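Local coordinates for protein putative succinylglutamate desuccinylase / aspartoacylase (Shewanella amazonensis, PDB 3FMC) that probably acts as a zinc-dependent hydrolase, in the manner of succinylglutamate desuccinylases and aspartoacylases, at residues G44-G49 / L171-K176; F293-A298 / T356-V361; V301-K306 / I344-S349; V318-L323 / T333-P338. All blocks are in the same frame, centred on the assembly; numbering follows the deposited sequence. Where two conformers were deposited one is given.

Interaction 1 of 4, residues G44-G49 / L171-K176; sequences GAEVQG and LHTGPK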
# COMPACT_ATOMS: atom_id res chain seq x y z
N GLY C 44 9.48 11.13 -2.74
CA GLY C 44 9.01 11.46 -1.37
C GLY C 44 9.85 11.03 -0.17
O GLY C 44 9.91 11.72 0.84
N ALA C 45 10.44 9.84 -0.23
CA ALA C 45 11.27 9.32 0.87
C ALA C 45 12.65 9.97 0.93
O ALA C 45 13.33 9.83 1.94
CB ALA C 45 11.48 7.82 0.74
N GLU C 46 13.02 10.70 -0.12
CA GLU C 46 14.40 11.22 -0.27
C GLU C 46 14.51 12.61 0.32
O GLU C 46 14.85 13.55 -0.37
CB GLU C 46 14.79 11.12 -1.76
CG GLU C 46 14.73 9.65 -2.29
CD GLU C 46 15.14 9.48 -3.70
OE1 GLU C 46 15.59 10.48 -4.34
OE2 GLU C 46 15.05 8.30 -4.20
N VAL C 47 14.26 12.68 1.62
CA VAL C 47 14.08 13.94 2.32
C VAL C 47 15.37 14.69 2.64
O VAL C 47 15.31 15.87 2.90
CB VAL C 47 13.18 13.76 3.58
CG1 VAL C 47 11.73 13.32 3.16
CG2 VAL C 47 13.78 12.79 4.62
N GLN C 48 16.53 14.04 2.59
CA GLN C 48 17.77 14.74 2.94
C GLN C 48 18.04 15.96 2.06
O GLN C 48 18.68 16.93 2.49
CB GLN C 48 18.93 13.75 2.94
CG GLN C 48 20.34 14.39 3.20
CD GLN C 48 20.59 14.76 4.62
OE1 GLN C 48 19.67 14.96 5.42
NE2 GLN C 48 21.86 14.88 4.95
N GLY C 49 17.58 15.93 0.81
CA GLY C 49 17.74 17.06 -0.09
C GLY C 49 17.14 18.37 0.44
O GLY C 49 17.64 19.44 0.10
N LEU C 171 18.43 17.16 -6.51
CA LEU C 171 18.89 16.51 -5.30
C LEU C 171 18.02 15.30 -4.94
O LEU C 171 16.80 15.43 -4.62
CB LEU C 171 18.94 17.47 -4.13
CG LEU C 171 19.66 18.81 -4.37
CD1 LEU C 171 19.65 19.59 -3.08
CD2 LEU C 171 21.08 18.60 -4.88
N HIS C 172 18.69 14.15 -4.92
CA HIS C 172 18.10 12.86 -4.60
C HIS C 172 18.87 12.17 -3.47
O HIS C 172 19.85 12.68 -2.95
CB HIS C 172 18.11 11.98 -5.87
CG HIS C 172 17.12 12.41 -6.94
ND1 HIS C 172 15.95 11.71 -7.21
CD2 HIS C 172 17.14 13.45 -7.81
CE1 HIS C 172 15.30 12.30 -8.19
NE2 HIS C 172 16.00 13.36 -8.57
N THR C 173 18.38 11.00 -3.11
CA THR C 173 19.09 10.05 -2.26
C THR C 173 18.86 8.66 -2.84
O THR C 173 17.94 8.45 -3.63
CB THR C 173 18.66 10.03 -0.78
OG1 THR C 173 17.46 9.26 -0.59
CG2 THR C 173 18.48 11.44 -0.16
N GLY C 174 19.71 7.73 -2.43
CA GLY C 174 19.52 6.32 -2.71
C GLY C 174 18.75 5.73 -1.53
O GLY C 174 18.24 6.46 -0.69
N PRO C 175 18.57 4.40 -1.52
CA PRO C 175 17.86 3.72 -0.42
C PRO C 175 18.81 3.61 0.77
O PRO C 175 18.73 4.46 1.64
CB PRO C 175 17.45 2.38 -1.04
CG PRO C 175 18.48 2.13 -2.12
CD PRO C 175 18.85 3.49 -2.67
N LYS C 176 19.61 2.56 0.88
CA LYS C 176 20.76 2.53 1.83
C LYS C 176 21.89 2.79 0.85
O LYS C 176 22.20 1.94 0.00
CB LYS C 176 20.93 1.21 2.53
CG LYS C 176 19.72 0.82 3.37
CD LYS C 176 19.48 1.72 4.58
CE LYS C 176 18.40 1.11 5.46
NZ LYS C 176 18.84 -0.24 5.98
O HOH W 1 16.01 15.12 -2.06
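The imidazole of His172 and the carboxylate of Glu46 are turned 68° against each other, with Glu46 OE1 at the edge of the ring and near its plane. His43, just before the segment 44-49, brings its own ring steeply against that of His172. Above the carboxylate plane comes the backbone of Thr173, whose N donates to Glu46 OE1 over 3.1 Å in an almost straight bond (171°). His172 ND1 meets the same oxygen more obliquely, a weak bond, while His172 NE2 is held by Asp170. Glu46 reaches them with CG beside its own backbone N (chi1 -59°) and the chain extended beyond. The side chains of Glu46 and Thr173 run antiparallel past one another, Glu46 CG 3.2 Å from Thr173 OG1. That hydroxyl donates to Gly174 O, on a lone pair. Glu46 OE2 stands 2.9 Å from Thr173 O, an approach of two acceptors and not a bond; Arg91 offers it a long, weak ion pair. Where Glu46 centres an inverse gamma turn, a water donates both to Glu46 O (2.6 Å) and to Leu171 O (2.7 Å), joining the turn to strand 167-174. With an alanine in place of Glu46, Thr173 N would probably lose its acceptor and the His172 ring its weak bond at ND1. A sulfate, probably from the crystallisation liquor, lies about 5 Å from the Glu46 side chain. No zinc is bound, yet the grouping of His43, Glu46 and His172 is consistent with the His-x-x-Glu plus His zinc site of M14 relatives.

Interaction 2 of 4, residues F293-A298 / T356-V361; sequences FHAPKA and TELYKV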
# COMPACT_ATOMS: atom_id res chain seq x y z
N PHE C 293 22.49 -6.03 -9.08
CA PHE C 293 22.62 -7.37 -8.55
C PHE C 293 21.29 -7.78 -7.86
O PHE C 293 20.90 -7.22 -6.82
CB PHE C 293 23.80 -7.47 -7.59
CG PHE C 293 24.02 -8.87 -7.08
CD1 PHE C 293 24.74 -9.77 -7.84
CD2 PHE C 293 23.45 -9.31 -5.90
CE1 PHE C 293 24.92 -11.10 -7.40
CE2 PHE C 293 23.62 -10.63 -5.47
CZ PHE C 293 24.35 -11.51 -6.21
N HIS C 294 20.61 -8.77 -8.46
CA HIS C 294 19.30 -9.27 -7.95
C HIS C 294 19.43 -10.56 -7.12
O HIS C 294 20.30 -11.39 -7.39
CB HIS C 294 18.33 -9.50 -9.14
CG HIS C 294 18.15 -8.28 -10.01
ND1 HIS C 294 18.96 -8.02 -11.10
CD2 HIS C 294 17.28 -7.25 -9.95
CE1 HIS C 294 18.58 -6.90 -11.67
NE2 HIS C 294 17.57 -6.40 -10.99
N ALA C 295 18.55 -10.76 -6.14
CA ALA C 295 18.61 -11.93 -5.30
C ALA C 295 18.42 -13.20 -6.18
O ALA C 295 17.43 -13.30 -6.90
CB ALA C 295 17.52 -11.86 -4.21
N PRO C 296 19.38 -14.13 -6.15
CA PRO C 296 19.24 -15.38 -6.89
C PRO C 296 18.28 -16.38 -6.26
O PRO C 296 17.86 -17.32 -6.92
CB PRO C 296 20.67 -15.95 -6.87
CG PRO C 296 21.29 -15.38 -5.61
CD PRO C 296 20.69 -14.05 -5.44
N LYS C 297 17.98 -16.17 -4.99
CA LYS C 297 17.18 -17.00 -4.18
C LYS C 297 16.51 -16.03 -3.18
O LYS C 297 17.10 -15.02 -2.84
CB LYS C 297 18.18 -17.93 -3.48
CG LYS C 297 17.66 -19.07 -2.70
CD LYS C 297 18.83 -19.81 -1.99
CE LYS C 297 18.39 -20.88 -0.97
NZ LYS C 297 17.86 -22.10 -1.64
N ALA C 298 15.33 -16.34 -2.67
CA ALA C 298 14.69 -15.52 -1.63
C ALA C 298 15.34 -15.74 -0.26
O ALA C 298 16.11 -16.70 -0.06
CB ALA C 298 13.19 -15.83 -1.53
N THR C 356 14.53 -9.72 -6.14
CA THR C 356 14.55 -8.40 -5.52
C THR C 356 15.93 -7.79 -5.76
O THR C 356 16.94 -8.50 -5.68
CB THR C 356 14.20 -8.42 -4.03
OG1 THR C 356 12.96 -9.10 -3.85
CG2 THR C 356 14.09 -6.95 -3.52
N GLU C 357 15.97 -6.50 -6.10
CA GLU C 357 17.27 -5.87 -6.39
C GLU C 357 18.01 -5.67 -5.07
O GLU C 357 17.61 -4.86 -4.23
CB GLU C 357 17.09 -4.58 -7.12
CG GLU C 357 18.41 -3.88 -7.54
CD GLU C 357 18.17 -2.45 -7.97
OE1 GLU C 357 17.63 -2.18 -9.07
OE2 GLU C 357 18.54 -1.58 -7.19
N LEU C 358 19.09 -6.40 -4.91
CA LEU C 358 19.89 -6.34 -3.67
C LEU C 358 20.87 -5.17 -3.64
O LEU C 358 20.92 -4.46 -2.65
CB LEU C 358 20.65 -7.66 -3.42
CG LEU C 358 19.90 -8.81 -2.78
CD1 LEU C 358 20.76 -10.08 -2.88
CD2 LEU C 358 19.52 -8.48 -1.30
N TYR C 359 21.63 -4.97 -4.70
CA TYR C 359 22.59 -3.88 -4.78
C TYR C 359 22.69 -3.31 -6.17
O TYR C 359 22.31 -3.96 -7.12
CB TYR C 359 24.02 -4.40 -4.47
CG TYR C 359 24.45 -4.60 -3.01
CD1 TYR C 359 24.08 -5.74 -2.30
CD2 TYR C 359 25.30 -3.70 -2.38
CE1 TYR C 359 24.48 -5.95 -1.00
CE2 TYR C 359 25.74 -3.91 -1.10
CZ TYR C 359 25.34 -5.04 -0.40
OH TYR C 359 25.74 -5.26 0.89
N LYS C 360 23.13 -2.05 -6.25
CA LYS C 360 23.65 -1.47 -7.49
C LYS C 360 25.17 -1.26 -7.24
O LYS C 360 25.59 -0.77 -6.18
CB LYS C 360 22.94 -0.21 -7.92
CG LYS C 360 21.52 -0.48 -8.40
CD LYS C 360 20.96 0.81 -8.95
CE LYS C 360 19.58 0.69 -9.32
NZ LYS C 360 19.24 1.95 -10.03
N VAL C 361 25.95 -1.69 -8.23
CA VAL C 361 27.40 -1.74 -8.15
C VAL C 361 28.08 -1.10 -9.34
O VAL C 361 27.78 -1.42 -10.48
CB VAL C 361 27.85 -3.24 -8.06
CG1 VAL C 361 29.38 -3.36 -7.93
CG2 VAL C 361 27.13 -3.93 -6.92
O HOH W 2 16.30 -3.95 -10.66
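Phe293 O takes two backbone hydrogen bonds from consecutive residues, Leu358 N at 2.8 Å and Tyr359 N at 3.2 Å. The second is straighter and falls on a lone pair; the first is bent to 137° at the hydrogen. In return Phe293 N donates to Tyr359 O, and after His294 the pairing resumes with Ala295 N to Thr356 O at 2.8 Å. His294 and Glu357 form a non-hydrogen-bonded pair between these bonds. The His294 ring and the Glu357 carboxylate are turned 71° apart, His294 CD2 rests against Glu357 CB (3.9 Å), and a water in the ring plane links His294 NE2 to Glu357 OE1. His294 ND1 bonds instead to Trp146 O of the third subunit. On the other face Phe293, with CG anti to the backbone N (chi1 -176°), lies alongside Leu358, pointing the same way, and Leu358 CD1 sits at its ring edge, 3.9 Å from Phe293 CE2. The same methyl presses on Ala295 CA (3.7 Å), wedging between the ring and the Ala295 backbone. An alanine at Leu358 would probably open a gap there and let the Phe293 ring shift. Leu317 of strand 316-321 also touches the Phe293 side chain. Leu358 and Tyr359 both facing Phe293 make this a classic beta bulge, here set in the antiparallel pairing of strands 290-294 and 357-363.

Interaction 3 of 4, residues V301-K306 / I344-S349; sequences VEYLGK and ILHFAS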
# COMPACT_ATOMS: atom_id res chain seq x y z
N VAL C 301 18.33 -11.32 4.69
CA VAL C 301 19.65 -10.83 4.34
C VAL C 301 20.36 -10.01 5.38
O VAL C 301 19.79 -9.07 5.96
CB VAL C 301 19.47 -9.93 3.06
CG1 VAL C 301 20.81 -9.40 2.57
CG2 VAL C 301 18.75 -10.72 1.92
N GLU C 302 21.61 -10.38 5.60
CA GLU C 302 22.55 -9.60 6.40
C GLU C 302 23.49 -8.98 5.38
O GLU C 302 24.19 -9.69 4.66
CB GLU C 302 23.30 -10.50 7.39
CG GLU C 302 24.29 -9.77 8.24
CD GLU C 302 24.98 -10.69 9.25
OE1 GLU C 302 25.44 -11.80 8.86
OE2 GLU C 302 25.05 -10.28 10.40
N TYR C 303 23.51 -7.66 5.27
CA TYR C 303 24.30 -6.97 4.22
C TYR C 303 25.75 -6.92 4.69
O TYR C 303 26.02 -6.39 5.77
CB TYR C 303 23.75 -5.53 3.95
CG TYR C 303 22.39 -5.63 3.31
CD1 TYR C 303 22.26 -5.82 1.94
CD2 TYR C 303 21.24 -5.63 4.08
CE1 TYR C 303 21.02 -5.97 1.34
CE2 TYR C 303 19.97 -5.79 3.48
CZ TYR C 303 19.88 -5.96 2.12
OH TYR C 303 18.65 -6.18 1.53
N LEU C 304 26.66 -7.46 3.89
CA LEU C 304 28.11 -7.43 4.24
C LEU C 304 28.88 -6.39 3.45
O LEU C 304 29.79 -5.77 3.98
CB LEU C 304 28.71 -8.81 4.03
CG LEU C 304 28.03 -9.97 4.76
CD1 LEU C 304 28.59 -11.33 4.32
CD2 LEU C 304 28.07 -9.80 6.26
N GLY C 305 28.54 -6.19 2.19
CA GLY C 305 29.22 -5.21 1.32
C GLY C 305 28.80 -3.84 1.78
O GLY C 305 27.62 -3.51 1.74
N LYS C 306 29.76 -3.03 2.23
CA LYS C 306 29.44 -1.69 2.74
C LYS C 306 29.41 -0.69 1.58
O LYS C 306 30.27 -0.70 0.71
CB LYS C 306 30.44 -1.24 3.82
CG LYS C 306 30.46 -2.23 5.00
CD LYS C 306 29.20 -2.15 5.85
CE LYS C 306 29.17 -3.20 6.91
NZ LYS C 306 28.12 -2.88 7.92
N ILE C 344 27.26 0.75 -4.42
CA ILE C 344 26.81 2.14 -4.15
C ILE C 344 25.63 2.16 -3.19
O ILE C 344 25.52 3.00 -2.28
CB ILE C 344 26.44 2.86 -5.50
CG1 ILE C 344 27.67 2.98 -6.41
CG2 ILE C 344 25.79 4.21 -5.25
CD1 ILE C 344 28.90 3.65 -5.74
N LEU C 345 24.74 1.20 -3.37
CA LEU C 345 23.51 1.18 -2.58
C LEU C 345 23.00 -0.25 -2.51
O LEU C 345 23.33 -1.09 -3.36
CB LEU C 345 22.46 2.13 -3.22
CG LEU C 345 22.03 1.86 -4.68
CD1 LEU C 345 20.88 0.79 -4.72
CD2 LEU C 345 21.56 3.07 -5.47
N HIS C 346 22.19 -0.50 -1.49
CA HIS C 346 21.53 -1.77 -1.32
C HIS C 346 20.09 -1.58 -0.84
O HIS C 346 19.69 -0.52 -0.32
CB HIS C 346 22.35 -2.75 -0.43
CG HIS C 346 22.38 -2.43 1.04
ND1 HIS C 346 21.26 -2.46 1.85
CD2 HIS C 346 23.43 -2.16 1.86
CE1 HIS C 346 21.61 -2.19 3.10
NE2 HIS C 346 22.92 -2.04 3.14
N PHE C 347 19.35 -2.67 -0.94
CA PHE C 347 17.93 -2.72 -0.60
C PHE C 347 17.76 -2.34 0.84
O PHE C 347 18.54 -2.76 1.72
CB PHE C 347 17.42 -4.12 -0.92
CG PHE C 347 15.92 -4.26 -0.87
CD1 PHE C 347 15.11 -3.54 -1.73
CD2 PHE C 347 15.34 -5.25 -0.07
CE1 PHE C 347 13.73 -3.75 -1.74
CE2 PHE C 347 13.98 -5.45 -0.07
CZ PHE C 347 13.18 -4.69 -0.90
N ALA C 348 16.67 -1.60 1.11
CA ALA C 348 16.40 -1.06 2.45
C ALA C 348 15.74 -1.99 3.44
O ALA C 348 15.54 -1.62 4.60
CB ALA C 348 15.57 0.23 2.31
N SER C 349 15.39 -3.20 3.00
CA SER C 349 14.71 -4.18 3.82
C SER C 349 15.59 -5.46 3.87
O SER C 349 16.44 -5.68 2.99
CB SER C 349 13.34 -4.49 3.22
OG SER C 349 12.85 -5.71 3.70
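Tyr303 and His346, the residues nearest each other in backbone, keep their CA atoms 8.1 Å apart, and no backbone hydrogen bond joins the two segments; side chains span the distance. The two rings form an offset stack, planes within 4° of parallel and centroids 3.8 Å apart. His346 ND1 lies over the middle of the Tyr303 ring, and Tyr303 CG over the middle of the imidazole. Tyr303 CB adds a CH-pi contact on that same imidazole. His346 CG sits between its own backbone N and carbonyl carbon (chi1 73°). The rotation of the ring beyond it is fixed from within the segment, since His346 ND1 donates to Phe347 O over 2.7 Å, the acceptor lying in the ring plane. The opposite face of the Tyr303 ring rests on Val301 CG1, 3.5 Å above its plane, so the phenol is sandwiched between a methyl and an imidazole. The contact thus bridges two neighbouring sheets: strand 299-303 belongs to a four-stranded antiparallel sheet, and strand 341-346 pairs with strand 357-363, whose Tyr359 also brings its ring against His346. At its far end Tyr303 OH donates to Ser349 O over 2.7 Å, nearly along the C=O axis, tying the phenol to the loop that follows strand 341-346. Tyr303 OH also packs 3.4 Å from Phe347 CB and meets the Phe347 ring at its edge. Ser349 OG turns to another chain, bonding to Glu247 and Lys83 of the second subunit.

Interaction 4 of 4, residues V318-L323 / T333-P338; sequences VNLLRL and TVLRLP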
# COMPACT_ATOMS: atom_id res chain seq x y z
N VAL C 318 26.49 -10.60 0.84
CA VAL C 318 25.50 -10.78 1.89
C VAL C 318 25.51 -12.23 2.41
O VAL C 318 25.97 -13.15 1.72
CB VAL C 318 23.99 -10.51 1.45
CG1 VAL C 318 23.81 -9.20 0.63
CG2 VAL C 318 23.36 -11.70 0.68
N ASN C 319 25.02 -12.39 3.62
CA ASN C 319 24.65 -13.69 4.13
C ASN C 319 23.15 -13.81 3.86
O ASN C 319 22.41 -12.87 4.10
CB ASN C 319 24.92 -13.84 5.58
CG ASN C 319 26.40 -14.02 5.86
OD1 ASN C 319 27.09 -14.68 5.10
ND2 ASN C 319 26.88 -13.39 6.91
N LEU C 320 22.76 -14.96 3.34
CA LEU C 320 21.37 -15.28 3.03
C LEU C 320 20.94 -16.40 4.01
O LEU C 320 21.43 -17.52 3.95
CB LEU C 320 21.23 -15.69 1.57
CG LEU C 320 19.80 -15.90 1.06
CD1 LEU C 320 19.05 -14.56 1.04
CD2 LEU C 320 19.77 -16.60 -0.30
N LEU C 321 20.01 -16.04 4.90
CA LEU C 321 19.54 -16.88 5.99
C LEU C 321 18.16 -17.43 5.68
O LEU C 321 17.23 -16.70 5.34
CB LEU C 321 19.50 -16.06 7.28
CG LEU C 321 19.02 -16.75 8.56
CD1 LEU C 321 20.03 -17.85 9.01
CD2 LEU C 321 18.74 -15.69 9.66
N ARG C 322 18.04 -18.75 5.82
CA ARG C 322 16.81 -19.49 5.48
C ARG C 322 16.41 -20.45 6.59
O ARG C 322 16.82 -21.63 6.61
CB ARG C 322 17.04 -20.26 4.15
CG ARG C 322 17.19 -19.41 2.87
CD ARG C 322 15.91 -18.71 2.48
NE ARG C 322 14.90 -19.71 2.11
CZ ARG C 322 14.60 -20.06 0.87
NH1 ARG C 322 15.12 -19.44 -0.16
NH2 ARG C 322 13.73 -21.06 0.68
N LEU C 323 15.58 -19.96 7.51
CA LEU C 323 15.12 -20.78 8.65
C LEU C 323 14.20 -21.93 8.25
O LEU C 323 14.05 -22.90 8.97
CB LEU C 323 14.42 -19.95 9.72
CG LEU C 323 15.38 -19.39 10.79
CD1 LEU C 323 15.87 -20.57 11.68
CD2 LEU C 323 16.53 -18.57 10.21
N THR C 333 23.82 -19.19 3.50
CA THR C 333 24.77 -19.17 2.38
C THR C 333 25.32 -17.76 2.16
O THR C 333 24.75 -16.78 2.65
CB THR C 333 24.13 -19.76 1.11
OG1 THR C 333 22.96 -19.02 0.75
CG2 THR C 333 23.67 -21.22 1.39
N VAL C 334 26.41 -17.67 1.43
CA VAL C 334 27.05 -16.37 1.14
C VAL C 334 26.84 -16.10 -0.33
O VAL C 334 27.08 -16.97 -1.15
CB VAL C 334 28.56 -16.37 1.43
CG1 VAL C 334 29.17 -15.05 1.10
CG2 VAL C 334 28.78 -16.70 2.88
N LEU C 335 26.32 -14.92 -0.65
CA LEU C 335 26.19 -14.51 -2.04
C LEU C 335 27.37 -13.56 -2.28
O LEU C 335 27.72 -12.74 -1.41
CB LEU C 335 24.88 -13.79 -2.30
CG LEU C 335 23.60 -14.48 -1.86
CD1 LEU C 335 22.42 -13.67 -2.34
CD2 LEU C 335 23.54 -15.91 -2.38
N ARG C 336 27.95 -13.66 -3.47
CA ARG C 336 29.11 -12.88 -3.86
C ARG C 336 28.91 -12.12 -5.14
O ARG C 336 28.11 -12.51 -5.98
CB ARG C 336 30.32 -13.79 -4.04
CG ARG C 336 30.68 -14.56 -2.79
CD ARG C 336 31.66 -15.70 -3.07
NE ARG C 336 31.72 -16.58 -1.90
CZ ARG C 336 32.37 -16.27 -0.79
NH1 ARG C 336 33.00 -15.12 -0.67
NH2 ARG C 336 32.36 -17.10 0.24
N LEU C 337 29.55 -10.96 -5.27
CA LEU C 337 29.44 -10.20 -6.52
C LEU C 337 30.21 -10.93 -7.61
O LEU C 337 31.25 -11.53 -7.35
CB LEU C 337 29.95 -8.77 -6.46
CG LEU C 337 29.09 -7.63 -5.92
CD1 LEU C 337 29.63 -6.38 -6.58
CD2 LEU C 337 27.62 -7.75 -6.23
N PRO C 338 29.68 -10.89 -8.82
CA PRO C 338 30.27 -11.53 -9.99
C PRO C 338 31.52 -10.86 -10.50
O PRO C 338 32.32 -11.48 -11.19
CB PRO C 338 29.18 -11.38 -11.05
CG PRO C 338 27.95 -11.11 -10.29
CD PRO C 338 28.38 -10.30 -9.16
O HOH W 3 20.67 -19.60 2.13
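Val318 and Leu335 meet as a hydrogen-bonded pair of an antiparallel beta hairpin, strands 316-321 and 332-336. Leu335 N donates to Val318 O over 3.0 Å; the return bond, Val318 N to Leu335 O, is weak at 3.3 Å. The pair Leu320 and Thr333 is held more closely, with Leu320 N to Thr333 O at 2.8 Å and almost straight (173°), and Thr333 N to Leu320 O at 3.0 Å. On the face of these four residues Val318 CG2 sits against Leu335 CD1 at 3.7 Å, the two side chains slanting across each other. Leu320 and Thr333 lie side by side, and a water joins them, giving a hydrogen to Leu320 O and taking one from Thr333 OG1. The other face carries Asn319 and Val334, a non-hydrogen-bonded pair whose side chains run the same way, Asn319 OD1 lying 3.4 Å from Val334 CG2. The amide of Asn319 is turned by its other end, for ND2 bonds to Glu302 of the adjacent strand 299-303. On the face of Val318, Leu320 and Leu335, Val301 and Tyr303 of that adjoining strand of the same sheet touch Val318, while Leu358 of strand 357-363 packs on Leu335. Strand 332-336 is the outermost strand of its sheet within this chain. On the face of Val334, its CG1 lies 3.8 Å above the plane of the Arg336 guanidinium, over its centre.

From the N terminus, interaction 1 comes first: it closes a loop of 121 residues inside the catalytic domain and is complete before the others begin. The other three are nested. Interaction 2 joins 293-298 to 356-361, near the end of the chain, pairing strands 290-294 and 357-363; within it interaction 3 joins 301-306 to 344-349, spanning from the four-stranded sheet to strand 341-346; innermost, interaction 4 closes the short hairpin of 318-323 and 333-338 inside that four-stranded sheet. None cross. The centres of the nested three lie 9 to 11 Å apart. Interactions 1 and 3 touch where Lys176 O meets His346 N, linking the catalytic domain to this C-terminal beta region.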